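Local coordinates for protein tapirin (Caldicellulosiruptor hydrothermalis, PDB 6N2C) that probably binds cellulose through its beta-helical C-terminal domain, and so may attach this extremely thermophilic bacterium to plant biomass, at residues A[177-180]-A[184-187]; A[273-278]-A[451-456]; A[313-318]-A[445-450]; A[473-478]-A[560-565]; A[481-486]-A[554-559]. All coordinates share one frame; numbering follows the deposited sequence.

In the fold
Interactions 2, 3 and 5 lay a helix or loop on strands of a long parallel beta-helix, interaction 1 is a local turn leading into strand 186-190, and interaction 4 joins a loop to helix 557-565. Interaction 1 meets interaction 2 where I180 CD1 lies 3.8 Å from I452 CG1, and interactions 2 and 3, with centres 11 Å apart, share the junction of L273 with P450. Interactions 4 and 5 both use helix 557-565 near one end of the beta-helix, their centres about 43 Å from that of interaction 3. Interaction 1 touches this pair through T184. The side chain of Y483 is about 9 Å from that of D532 and about 12 Å from the zinc ion.

Interaction 1 of 5, residues A[177-180]-A[184-187]; sequences DSNI and TTYG
T185 OG1 is gripped from several directions: it lies 3.0 Å from N179 O, is also hydrogen-bonded to the carbonyl of D182, and accepts from the side-chain ND2 of N206. Its single proton can serve just one of the two carbonyls at a time, so the bond to N179 is not a settled one. The threonine's first torsion (chi1 71°) sets OG1 between its own backbone N and carbonyl carbon, while the methyl CG2 lies against the side chain of N179, 4.0 Å from CB. The bond one residue further on is better defined. Y186 OH donates to I180 O at 2.6 Å, in the carbonyl plane and on a lone pair, with a C=O...donor angle of 122°. I180 O therefore sits at the edge of the tyrosine ring, and I180 CG2 packs beside the hydroxyl at 3.7 Å. A tyrosine suits this place because it spans the gap with a flat apolar ring and still offers a donor to a buried carbonyl. The 3-10 segment opens with an Asx turn, in which D177 OD1 accepts from N179 N at 3.0 Å, met from above the carboxylate plane. Around the contact, Y186 rests on N206 and Y208 of strand 206-209 and on I233 of strand 231-234, which I180 also touches, while F461 meets both I180 and Y186.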
# COMPACT_ATOMS: atom_id res chain seq x y z
N ASP A 177 -4.68 -5.78 14.22
CA ASP A 177 -6.11 -5.41 14.28
C ASP A 177 -6.86 -6.76 14.29
O ASP A 177 -6.95 -7.44 13.27
CB ASP A 177 -6.54 -4.57 13.05
CG ASP A 177 -7.98 -4.17 13.09
OD1 ASP A 177 -8.76 -4.66 13.97
OD2 ASP A 177 -8.40 -3.35 12.21
N SER A 178 -7.37 -7.18 15.44
CA SER A 178 -8.05 -8.48 15.50
C SER A 178 -9.30 -8.58 14.66
O SER A 178 -9.70 -9.69 14.30
CB SER A 178 -8.36 -8.89 16.98
OG SER A 178 -7.18 -8.98 17.78
N ASN A 179 -9.92 -7.46 14.30
CA ASN A 179 -11.03 -7.47 13.34
C ASN A 179 -10.64 -7.99 11.94
O ASN A 179 -11.52 -8.38 11.20
CB ASN A 179 -11.68 -6.15 13.07
CG ASN A 179 -12.36 -5.54 14.28
OD1 ASN A 179 -12.25 -4.33 14.47
ND2 ASN A 179 -13.06 -6.28 15.03
N ILE A 180 -9.37 -8.00 11.59
CA ILE A 180 -8.93 -8.63 10.33
C ILE A 180 -9.46 -10.07 10.19
O ILE A 180 -9.70 -10.56 9.10
CB ILE A 180 -7.41 -8.43 10.13
CG1 ILE A 180 -7.18 -6.97 9.65
CG2 ILE A 180 -6.85 -9.37 9.12
CD1 ILE A 180 -5.72 -6.50 9.84
N THR A 184 -17.32 -10.53 9.82
CA THR A 184 -18.47 -9.68 9.89
C THR A 184 -18.08 -8.15 9.83
O THR A 184 -19.00 -7.26 9.94
CB THR A 184 -19.31 -9.86 11.18
OG1 THR A 184 -18.57 -9.40 12.31
CG2 THR A 184 -19.72 -11.33 11.33
N THR A 185 -16.80 -7.88 9.68
CA THR A 185 -16.28 -6.49 9.57
C THR A 185 -15.83 -6.12 8.16
O THR A 185 -15.12 -5.15 7.97
CB THR A 185 -15.12 -6.23 10.56
OG1 THR A 185 -13.94 -6.92 10.19
CG2 THR A 185 -15.54 -6.66 11.97
N TYR A 186 -16.19 -6.96 7.19
CA TYR A 186 -15.79 -6.75 5.78
C TYR A 186 -16.92 -6.31 4.92
O TYR A 186 -17.98 -6.96 4.87
CB TYR A 186 -15.10 -8.02 5.19
CG TYR A 186 -13.67 -8.25 5.67
CD1 TYR A 186 -13.41 -8.64 6.96
CD2 TYR A 186 -12.64 -8.18 4.80
CE1 TYR A 186 -12.12 -8.86 7.42
CE2 TYR A 186 -11.35 -8.48 5.19
CZ TYR A 186 -11.10 -8.81 6.51
OH TYR A 186 -9.81 -9.08 6.91
N GLY A 187 -16.72 -5.24 4.16
CA GLY A 187 -17.72 -4.76 3.28
C GLY A 187 -17.67 -5.39 1.89
O GLY A 187 -18.71 -5.53 1.21

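Interaction 2 of 5, residues A[273-278]-A[451-456]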
# COMPACT_ATOMS: atom_id res chain seq x y z
N LEU A 273 0.41 1.16 8.45
CA LEU A 273 1.32 0.19 7.79
C LEU A 273 0.93 0.02 6.33
O LEU A 273 -0.24 -0.30 6.05
CB LEU A 273 1.22 -1.17 8.50
CG LEU A 273 2.06 -2.34 7.98
CD1 LEU A 273 3.54 -2.00 7.79
CD2 LEU A 273 1.92 -3.63 8.80
N LEU A 274 1.94 0.11 5.42
CA LEU A 274 1.76 -0.20 3.98
C LEU A 274 2.77 -1.22 3.70
O LEU A 274 3.99 -0.96 3.91
CB LEU A 274 2.03 1.10 3.16
CG LEU A 274 1.95 0.98 1.67
CD1 LEU A 274 0.53 0.57 1.32
CD2 LEU A 274 2.22 2.31 1.04
N PHE A 275 2.36 -2.41 3.24
CA PHE A 275 3.27 -3.52 3.08
C PHE A 275 2.99 -4.19 1.76
O PHE A 275 1.86 -4.63 1.54
CB PHE A 275 3.05 -4.54 4.24
CG PHE A 275 4.12 -5.53 4.42
CD1 PHE A 275 4.36 -6.52 3.45
CD2 PHE A 275 4.97 -5.48 5.54
CE1 PHE A 275 5.39 -7.45 3.61
CE2 PHE A 275 5.96 -6.40 5.67
CZ PHE A 275 6.20 -7.36 4.73
N SER A 276 4.02 -4.37 0.93
CA SER A 276 3.87 -5.17 -0.26
C SER A 276 5.07 -6.09 -0.41
O SER A 276 6.18 -5.72 -0.09
CB SER A 276 3.74 -4.33 -1.54
OG SER A 276 3.43 -5.13 -2.66
N ASP A 277 4.84 -7.32 -0.83
CA ASP A 277 5.94 -8.15 -1.23
C ASP A 277 6.47 -7.82 -2.62
O ASP A 277 7.46 -8.49 -3.05
CB ASP A 277 5.57 -9.61 -1.17
CG ASP A 277 5.22 -10.06 0.28
OD1 ASP A 277 5.97 -9.66 1.17
OD2 ASP A 277 4.26 -10.90 0.45
N GLY A 278 5.86 -6.88 -3.31
CA GLY A 278 6.21 -6.54 -4.73
C GLY A 278 6.67 -5.11 -4.88
O GLY A 278 7.21 -4.47 -3.98
N ALA A 451 3.60 -8.79 13.22
CA ALA A 451 2.89 -10.03 13.46
C ALA A 451 1.65 -10.14 12.63
O ALA A 451 1.40 -11.20 12.09
CB ALA A 451 2.52 -10.19 14.93
N ILE A 452 0.97 -9.03 12.46
CA ILE A 452 -0.24 -9.03 11.63
C ILE A 452 0.05 -9.48 10.21
O ILE A 452 -0.75 -10.22 9.60
CB ILE A 452 -1.02 -7.71 11.70
CG1 ILE A 452 -2.41 -7.78 11.17
CG2 ILE A 452 -0.27 -6.62 10.92
CD1 ILE A 452 -3.32 -8.75 11.85
N ILE A 453 1.20 -9.07 9.63
CA ILE A 453 1.55 -9.48 8.29
C ILE A 453 1.93 -10.95 8.23
O ILE A 453 1.53 -11.66 7.29
CB ILE A 453 2.75 -8.62 7.73
CG1 ILE A 453 2.36 -7.14 7.70
CG2 ILE A 453 3.27 -9.20 6.41
CD1 ILE A 453 1.26 -6.74 6.74
N GLU A 454 2.66 -11.44 9.24
CA GLU A 454 2.96 -12.84 9.35
C GLU A 454 1.70 -13.67 9.31
O GLU A 454 1.64 -14.68 8.53
CB GLU A 454 3.73 -13.16 10.62
CG GLU A 454 5.13 -12.66 10.59
CD GLU A 454 5.87 -12.85 11.94
OE1 GLU A 454 5.32 -13.52 12.88
OE2 GLU A 454 6.97 -12.20 12.05
N GLU A 455 0.71 -13.23 10.05
CA GLU A 455 -0.56 -14.02 10.15
C GLU A 455 -1.34 -13.96 8.85
O GLU A 455 -1.85 -14.97 8.37
CB GLU A 455 -1.41 -13.58 11.32
CG GLU A 455 -0.74 -13.73 12.67
CD GLU A 455 -0.42 -15.23 12.96
OE1 GLU A 455 0.77 -15.56 13.26
OE2 GLU A 455 -1.32 -16.03 12.67
N ILE A 456 -1.40 -12.79 8.21
CA ILE A 456 -2.10 -12.68 6.91
C ILE A 456 -1.49 -13.58 5.85
O ILE A 456 -2.15 -14.11 4.96
CB ILE A 456 -2.11 -11.21 6.50
CG1 ILE A 456 -3.22 -10.51 7.30
CG2 ILE A 456 -2.31 -11.03 5.00
CD1 ILE A 456 -2.92 -9.00 7.25
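F275 lies along I453 of helix 451-457 from CB to the tip of its ring. F275 CB lies 3.8 Å from I453 CD1, and F275 CG is nearly as close to that methyl. One step further out, F275 CD2 meets I453 CG1 at 3.8 Å. I453 CG2 stands over the middle of the ring, 3.8 Å from the centroid and 9° off the ring normal, a CH-pi contact over the face, with F275 CZ its nearest ring atom. The phenylalanine torsion (chi1 -164°) swings the ring out from the strand toward the helix, and the beta-branched isoleucine supplies two arms to cover it. Two residues back, L273 reaches I453 tip to tip, CD2 to CG1 at 3.7 Å, and more loosely approaches I452. An alanine in place of F275 would take away the ring under I453 CG2 and is likely to leave a gap between strand and helix. D277 OD1, in plane at the ring edge, forms a salt bridge with K457. Strand 273-276 runs between strands 252-255 and 293-294 of the beta-helix, and F275 stacks on F294 there; I453 also touches Y254 and I452 touches L252, so the helix packs on two neighbouring rungs, strands 252-255 and 273-276.

Interaction 3 of 5, residues A[313-318]-A[445-450]; sequences FAYFNK and PYPTIP
Y315 spreads its ring beneath that of Y446, but the two overlap little. Their planes lie 25° apart and their centroids 4.9 Å, so chiefly Y446 CD1 comes over the Y315 face, 3.4 Å from CE1 and toward the rim. This is the outside of a parallel beta-helix, where strand 313-315 forms part of one rung and residues 445-450 run over it as an irregular, proline-rich loop. The second aromatic platform is F313. P447 CG stands over the centre of that ring, 3.8 Å from the centroid and 12° off its normal, which makes a CH-pi contact. Proline suits the position because its compact, rigid ring puts the CG hydrogens over the aromatic face with little conformational cost, and its CD still packs against Y315 CD2 at 3.8 Å. F313 and Y315 both point to the loop, whereas A314 between them turns away, as expected of a strand. The Y315 torsion (chi1 175°) carries the ring outward, with Y446 over one face and P447 O at its edge, 3.5 Å from Y315 CE2. Nearby, F335 of strand 333-335 also touches Y446 and P447, and Y446 OH is hydrogen-bonded to the carbonyl of G336. At the phenol end of Y315, a water lying in the ring plane sits 2.9 Å from Y315 OH and donates a 2.7 Å hydrogen bond to P447 O.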
# COMPACT_ATOMS: atom_id res chain seq x y z
N PHE A 313 9.18 4.96 8.68
CA PHE A 313 10.27 4.41 7.91
C PHE A 313 9.79 3.79 6.61
O PHE A 313 8.58 3.49 6.46
CB PHE A 313 11.10 3.39 8.72
CG PHE A 313 10.31 2.17 9.11
CD1 PHE A 313 10.11 1.16 8.18
CD2 PHE A 313 9.75 2.06 10.38
CE1 PHE A 313 9.32 0.01 8.52
CE2 PHE A 313 8.94 0.92 10.70
CZ PHE A 313 8.78 -0.11 9.77
N ALA A 314 10.76 3.59 5.71
CA ALA A 314 10.56 2.74 4.56
C ALA A 314 11.66 1.74 4.53
O ALA A 314 12.86 2.09 4.67
CB ALA A 314 10.51 3.58 3.28
N TYR A 315 11.31 0.48 4.28
CA TYR A 315 12.20 -0.63 4.29
C TYR A 315 11.98 -1.31 2.98
O TYR A 315 10.86 -1.66 2.63
CB TYR A 315 11.88 -1.53 5.52
CG TYR A 315 12.58 -2.82 5.76
CD1 TYR A 315 13.60 -3.34 4.90
CD2 TYR A 315 12.27 -3.62 6.91
CE1 TYR A 315 14.17 -4.59 5.16
CE2 TYR A 315 12.86 -4.83 7.12
CZ TYR A 315 13.78 -5.33 6.26
OH TYR A 315 14.38 -6.52 6.52
N PHE A 316 13.06 -1.57 2.22
CA PHE A 316 12.95 -1.98 0.80
C PHE A 316 14.20 -2.73 0.37
O PHE A 316 15.26 -2.60 1.02
CB PHE A 316 12.79 -0.72 -0.15
CG PHE A 316 13.87 0.31 0.10
CD1 PHE A 316 15.13 0.18 -0.44
CD2 PHE A 316 13.63 1.28 1.07
CE1 PHE A 316 16.13 1.09 -0.11
CE2 PHE A 316 14.63 2.18 1.40
CZ PHE A 316 15.85 2.08 0.82
N ASN A 317 14.08 -3.53 -0.68
CA ASN A 317 15.24 -4.08 -1.30
C ASN A 317 15.86 -3.08 -2.33
O ASN A 317 17.10 -3.12 -2.56
CB ASN A 317 14.95 -5.45 -1.93
CG ASN A 317 14.71 -6.50 -0.88
OD1 ASN A 317 15.41 -6.49 0.16
ND2 ASN A 317 13.67 -7.32 -1.07
N LYS A 318 15.00 -2.36 -3.03
CA LYS A 318 15.44 -1.36 -4.05
C LYS A 318 14.55 -0.11 -3.97
O LYS A 318 13.31 -0.20 -3.85
CB LYS A 318 15.45 -1.90 -5.47
CG LYS A 318 16.06 -0.93 -6.47
CD LYS A 318 17.57 -0.73 -6.25
CE LYS A 318 18.14 0.50 -6.94
NZ LYS A 318 18.20 0.21 -8.44
N PRO A 445 19.74 -1.82 11.60
CA PRO A 445 18.76 -2.31 12.58
C PRO A 445 17.33 -2.42 11.96
O PRO A 445 16.45 -1.62 12.25
CB PRO A 445 18.78 -1.26 13.62
CG PRO A 445 19.08 0.01 12.86
CD PRO A 445 20.05 -0.40 11.82
N TYR A 446 17.21 -3.42 11.15
CA TYR A 446 16.01 -3.57 10.36
C TYR A 446 14.82 -3.79 11.27
O TYR A 446 14.92 -4.61 12.20
CB TYR A 446 16.13 -4.74 9.44
CG TYR A 446 17.09 -4.57 8.28
CD1 TYR A 446 16.78 -3.72 7.20
CD2 TYR A 446 18.26 -5.21 8.25
CE1 TYR A 446 17.62 -3.60 6.15
CE2 TYR A 446 19.14 -5.08 7.18
CZ TYR A 446 18.81 -4.22 6.15
OH TYR A 446 19.63 -4.11 5.07
N PRO A 447 13.72 -3.12 10.98
CA PRO A 447 12.43 -3.49 11.65
C PRO A 447 12.05 -4.96 11.52
O PRO A 447 12.31 -5.61 10.52
CB PRO A 447 11.43 -2.60 10.94
CG PRO A 447 12.22 -1.39 10.54
CD PRO A 447 13.52 -1.99 10.08
N THR A 448 11.49 -5.52 12.59
CA THR A 448 10.91 -6.84 12.48
C THR A 448 9.61 -6.77 11.63
O THR A 448 8.91 -5.74 11.59
CB THR A 448 10.61 -7.50 13.85
OG1 THR A 448 10.31 -8.87 13.61
CG2 THR A 448 9.43 -6.84 14.60
N ILE A 449 9.34 -7.87 10.98
CA ILE A 449 8.06 -8.03 10.22
C ILE A 449 6.89 -8.06 11.23
O ILE A 449 6.93 -8.86 12.21
CB ILE A 449 8.02 -9.30 9.43
CG1 ILE A 449 9.15 -9.38 8.42
CG2 ILE A 449 6.67 -9.46 8.77
CD1 ILE A 449 9.36 -8.12 7.62
N PRO A 450 5.90 -7.18 11.06
CA PRO A 450 4.79 -7.12 11.98
C PRO A 450 4.04 -8.45 12.01
O PRO A 450 3.87 -9.11 11.01
CB PRO A 450 3.91 -6.02 11.40
CG PRO A 450 4.88 -5.09 10.75
CD PRO A 450 5.75 -6.12 10.05
O HOH W 1 13.41 -7.56 9.05

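Interaction 4 of 5, residues A[473-478]-A[560-565]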
# COMPACT_ATOMS: atom_id res chain seq x y z
N GLU A 473 -26.40 -24.92 0.70
CA GLU A 473 -27.81 -24.63 0.45
C GLU A 473 -27.96 -23.16 0.18
O GLU A 473 -27.15 -22.35 0.67
CB GLU A 473 -28.70 -25.02 1.68
CG GLU A 473 -28.76 -24.05 2.87
CD GLU A 473 -29.80 -24.45 3.94
OE1 GLU A 473 -30.44 -25.55 3.79
OE2 GLU A 473 -30.01 -23.67 4.93
N ASP A 474 -28.98 -22.79 -0.58
CA ASP A 474 -29.34 -21.40 -0.67
C ASP A 474 -30.18 -20.95 0.55
O ASP A 474 -30.97 -21.77 1.12
CB ASP A 474 -30.18 -21.12 -1.91
CG ASP A 474 -29.44 -21.34 -3.21
OD1 ASP A 474 -28.17 -21.43 -3.23
OD2 ASP A 474 -30.12 -21.38 -4.25
N LYS A 475 -30.02 -19.68 0.98
CA LYS A 475 -30.85 -19.14 2.08
C LYS A 475 -31.30 -17.79 1.56
O LYS A 475 -30.49 -16.86 1.44
CB LYS A 475 -30.08 -19.07 3.34
CG LYS A 475 -30.78 -18.59 4.61
CD LYS A 475 -31.91 -19.56 5.00
CE LYS A 475 -32.36 -19.24 6.39
NZ LYS A 475 -33.54 -20.10 6.68
N LYS A 476 -32.60 -17.64 1.27
CA LYS A 476 -33.13 -16.46 0.65
C LYS A 476 -34.23 -15.69 1.45
O LYS A 476 -34.72 -14.67 0.97
CB LYS A 476 -33.81 -16.85 -0.66
CG LYS A 476 -32.88 -17.51 -1.70
CD LYS A 476 -33.63 -17.59 -3.05
CE LYS A 476 -32.72 -17.96 -4.20
NZ LYS A 476 -33.51 -18.30 -5.43
N ASP A 477 -34.49 -16.09 2.67
CA ASP A 477 -35.60 -15.50 3.45
C ASP A 477 -35.18 -14.63 4.63
O ASP A 477 -36.05 -14.29 5.46
CB ASP A 477 -36.59 -16.58 3.83
CG ASP A 477 -36.02 -17.66 4.74
OD1 ASP A 477 -34.83 -17.71 5.07
OD2 ASP A 477 -36.84 -18.46 5.23
N ILE A 478 -33.88 -14.27 4.71
CA ILE A 478 -33.34 -13.46 5.78
C ILE A 478 -33.44 -12.02 5.32
O ILE A 478 -32.47 -11.38 5.05
CB ILE A 478 -31.96 -13.88 6.25
CG1 ILE A 478 -31.97 -15.38 6.66
CG2 ILE A 478 -31.55 -13.11 7.51
CD1 ILE A 478 -30.64 -15.91 7.12
N ILE A 560 -25.88 -13.06 10.31
CA ILE A 560 -24.68 -13.45 10.94
C ILE A 560 -24.89 -14.80 11.69
O ILE A 560 -24.11 -15.77 11.59
CB ILE A 560 -24.19 -12.41 11.92
CG1 ILE A 560 -23.76 -11.11 11.19
CG2 ILE A 560 -23.08 -12.91 12.82
CD1 ILE A 560 -23.46 -9.99 12.07
N ASP A 561 -25.99 -14.87 12.44
CA ASP A 561 -26.28 -16.09 13.19
C ASP A 561 -26.39 -17.31 12.23
O ASP A 561 -25.88 -18.38 12.54
CB ASP A 561 -27.61 -15.98 13.93
CG ASP A 561 -27.55 -14.95 15.08
OD1 ASP A 561 -26.50 -14.46 15.49
OD2 ASP A 561 -28.65 -14.72 15.51
N TYR A 562 -27.05 -17.13 11.10
CA TYR A 562 -27.14 -18.18 10.10
C TYR A 562 -25.77 -18.59 9.57
O TYR A 562 -25.39 -19.82 9.57
CB TYR A 562 -28.01 -17.81 8.93
CG TYR A 562 -28.12 -18.84 7.86
CD1 TYR A 562 -28.96 -19.96 8.00
CD2 TYR A 562 -27.29 -18.81 6.74
CE1 TYR A 562 -29.02 -20.91 7.00
CE2 TYR A 562 -27.28 -19.80 5.78
CZ TYR A 562 -28.20 -20.82 5.87
OH TYR A 562 -28.22 -21.78 4.95
N LEU A 563 -24.98 -17.61 9.19
CA LEU A 563 -23.67 -17.92 8.68
C LEU A 563 -22.77 -18.63 9.69
O LEU A 563 -21.99 -19.54 9.32
CB LEU A 563 -22.92 -16.70 8.20
CG LEU A 563 -23.61 -15.99 7.02
CD1 LEU A 563 -22.97 -14.61 6.74
CD2 LEU A 563 -23.65 -16.77 5.74
N LEU A 564 -22.88 -18.27 10.95
CA LEU A 564 -22.13 -18.89 11.96
C LEU A 564 -22.64 -20.35 12.17
O LEU A 564 -21.78 -21.24 12.38
CB LEU A 564 -22.30 -18.14 13.32
CG LEU A 564 -21.59 -16.79 13.45
CD1 LEU A 564 -21.95 -16.02 14.73
CD2 LEU A 564 -20.10 -16.99 13.52
N SER A 565 -23.94 -20.56 12.12
CA SER A 565 -24.51 -21.88 12.36
C SER A 565 -24.06 -22.88 11.32
O SER A 565 -23.86 -24.07 11.65
CB SER A 565 -26.02 -21.87 12.43
OG SER A 565 -26.66 -21.70 11.16
O HOH W 2 -26.18 -21.88 3.28
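Two extended first torsions bring Y562 and K475 together: in each, CG stands opposite the backbone N (chi1 179° for the tyrosine and -178° for the lysine), so that both side chains leave their backbones toward one another. The lysine then bends at its second torsion (63°), which lays its aliphatic chain over the tyrosine ring. K475 CG is 3.7 Å from the ring centroid, above the middle of one face, a CH-pi contact; K475 CB is 3.6 Å from Y562 CZ, and CE continues over the CD1-CE1 side. Lysine fits because its methylenes can cover a ring while its charged end goes on to a polar mate: K475 NZ lies 3.2 Å from D477 OD1, a weak salt bridge. The phenol end is met in the ring plane. Y562 OH donates at 2.6 Å to E473 OE2, which accepts through its anti lone pair, the one away from the other carboxylate oxygen, and the carboxylate and ring are nearly coplanar. E473 has two conformations, however, so this bond is doubtful as a permanent feature. A water gives the hydroxyl a second tie: it donates to Y562 OH at 2.6 Å and to E473 O at 2.8 Å. Nearer the helix, I478 CD1 packs on Y562 CB at 3.7 Å, beside the root of the ring. The arrangement is surface packing, far from the zinc, in which one aromatic residue of helix 557-565 is received by the loop leading into strand 483-488, near the end of a parallel beta-helix.

Interaction 5 of 5, residues A[481-486]-A[554-559]; sequences ANYYSL and RMPQPL
Y483 and P556 form the tight part of this contact, for P556 CG stands over the centre of the tyrosine ring, 3.6 Å from the centroid and 14° off the normal. The CH-pi fit is close: P556 CG is 3.5 Å from Y483 CE1, and P556 CB lies 3.7 Å from Y483 CZ, the two side chains running past each other in opposite directions. The tyrosine torsion (chi1 68°) sets CG in the crowded position between backbone N and carbonyl carbon, which turns the flat face to the proline. P556 directly precedes helix 557-565 at its N-cap; P558, in the first turn, costs the helix no bond, because a nitrogen there has no helical carbonyl to pair with. Toward solvent the packing thins. Y483 OH has P558 CG at 3.8 Å as a glancing neighbour, and on the exposed surface of the same segment a bond from R554 NH1 to Q557 OE1 is doubtful, since the arginine has two conformations. A glycine at Y483 would remove the ring that P556 lies on and would probably leave that proline and P558 without their partner on the strand. Deeper in, L559 CD2 packs on S485 CB at 3.9 Å; the serine has two conformations, and in one its hydroxyl is bonded to the carbonyl of I478. Strand 483-488 pairs with strand 513-518, whose F515 touches both P556 and L559, while Y484 and L486 turn the other way to helix 494-500, so the strand lies between two helices.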
# COMPACT_ATOMS: atom_id res chain seq x y z
N ALA A 481 -37.39 -5.10 6.99
CA ALA A 481 -38.06 -3.92 6.45
C ALA A 481 -37.08 -3.12 5.59
O ALA A 481 -37.50 -2.47 4.64
CB ALA A 481 -38.60 -3.03 7.57
N ASN A 482 -35.83 -3.01 6.02
CA ASN A 482 -34.84 -2.16 5.32
C ASN A 482 -33.72 -3.03 4.64
O ASN A 482 -32.61 -2.49 4.47
CB ASN A 482 -34.22 -1.10 6.22
CG ASN A 482 -33.48 -1.67 7.46
OD1 ASN A 482 -33.77 -2.78 7.89
ND2 ASN A 482 -32.66 -0.86 8.11
N TYR A 483 -33.98 -4.33 4.40
CA TYR A 483 -32.95 -5.16 3.80
C TYR A 483 -33.38 -6.43 3.16
O TYR A 483 -34.46 -7.00 3.46
CB TYR A 483 -31.87 -5.49 4.78
CG TYR A 483 -32.30 -6.43 5.93
CD1 TYR A 483 -32.07 -7.82 5.85
CD2 TYR A 483 -32.78 -5.92 7.15
CE1 TYR A 483 -32.40 -8.68 6.92
CE2 TYR A 483 -33.04 -6.79 8.23
CZ TYR A 483 -32.91 -8.16 8.10
OH TYR A 483 -33.13 -9.00 9.22
N TYR A 484 -32.54 -6.88 2.20
CA TYR A 484 -32.62 -8.18 1.62
C TYR A 484 -31.28 -8.86 1.70
O TYR A 484 -30.27 -8.19 1.65
CB TYR A 484 -33.07 -8.14 0.17
CG TYR A 484 -34.49 -7.69 -0.03
CD1 TYR A 484 -34.78 -6.34 -0.20
CD2 TYR A 484 -35.52 -8.61 -0.08
CE1 TYR A 484 -36.08 -5.92 -0.40
CE2 TYR A 484 -36.84 -8.20 -0.25
CZ TYR A 484 -37.11 -6.85 -0.43
OH TYR A 484 -38.39 -6.43 -0.62
N SER A 485 -31.31 -10.16 1.93
CA SER A 485 -30.08 -11.00 2.00
C SER A 485 -30.19 -12.13 1.00
O SER A 485 -31.29 -12.50 0.59
CB SER A 485 -29.83 -11.59 3.39
OG SER A 485 -29.82 -10.62 4.45
N LEU A 486 -29.02 -12.65 0.60
CA LEU A 486 -28.91 -13.84 -0.20
C LEU A 486 -27.64 -14.56 0.17
O LEU A 486 -26.54 -13.97 0.13
CB LEU A 486 -28.95 -13.45 -1.70
CG LEU A 486 -28.58 -14.55 -2.71
CD1 LEU A 486 -29.64 -15.64 -2.64
CD2 LEU A 486 -28.28 -14.03 -4.11
N ARG A 554 -22.91 -3.31 8.66
CA ARG A 554 -22.91 -4.65 9.29
C ARG A 554 -24.08 -5.53 8.87
O ARG A 554 -25.26 -5.09 8.83
CB ARG A 554 -22.77 -4.49 10.80
CG ARG A 554 -22.54 -5.76 11.58
CD ARG A 554 -22.24 -5.42 13.06
NE ARG A 554 -21.83 -6.60 13.80
CZ ARG A 554 -22.63 -7.45 14.46
NH1 ARG A 554 -23.97 -7.31 14.58
NH2 ARG A 554 -22.04 -8.49 15.04
N MET A 555 -23.80 -6.79 8.57
CA MET A 555 -24.85 -7.71 8.27
C MET A 555 -25.90 -7.77 9.41
O MET A 555 -25.48 -7.75 10.61
CB MET A 555 -24.28 -9.16 8.04
CG MET A 555 -23.57 -9.31 6.67
SD MET A 555 -23.02 -11.05 6.43
CE MET A 555 -21.64 -11.14 7.40
N PRO A 556 -27.15 -8.03 9.04
CA PRO A 556 -28.16 -8.11 10.11
C PRO A 556 -27.82 -9.36 11.00
O PRO A 556 -27.32 -10.41 10.50
CB PRO A 556 -29.44 -8.31 9.35
CG PRO A 556 -29.17 -7.74 7.97
CD PRO A 556 -27.76 -8.04 7.71
N GLN A 557 -28.16 -9.24 12.27
CA GLN A 557 -27.80 -10.30 13.19
C GLN A 557 -28.35 -11.66 12.79
O GLN A 557 -27.64 -12.62 13.00
CB GLN A 557 -28.16 -9.91 14.65
CG GLN A 557 -27.55 -10.88 15.67
CD GLN A 557 -26.04 -10.85 15.64
OE1 GLN A 557 -25.42 -9.82 15.74
NE2 GLN A 557 -25.45 -12.00 15.59
N PRO A 558 -29.57 -11.75 12.27
CA PRO A 558 -30.10 -13.08 11.90
C PRO A 558 -29.29 -13.70 10.74
O PRO A 558 -29.11 -14.93 10.67
CB PRO A 558 -31.50 -12.82 11.43
CG PRO A 558 -31.81 -11.41 11.83
CD PRO A 558 -30.62 -10.70 12.23
N LEU A 559 -28.71 -12.82 9.93
CA LEU A 559 -27.84 -13.34 8.82
C LEU A 559 -26.53 -13.80 9.40
O LEU A 559 -26.05 -14.86 9.02
CB LEU A 559 -27.71 -12.30 7.69
CG LEU A 559 -26.76 -12.63 6.51
CD1 LEU A 559 -27.42 -13.82 5.79
CD2 LEU A 559 -26.68 -11.41 5.62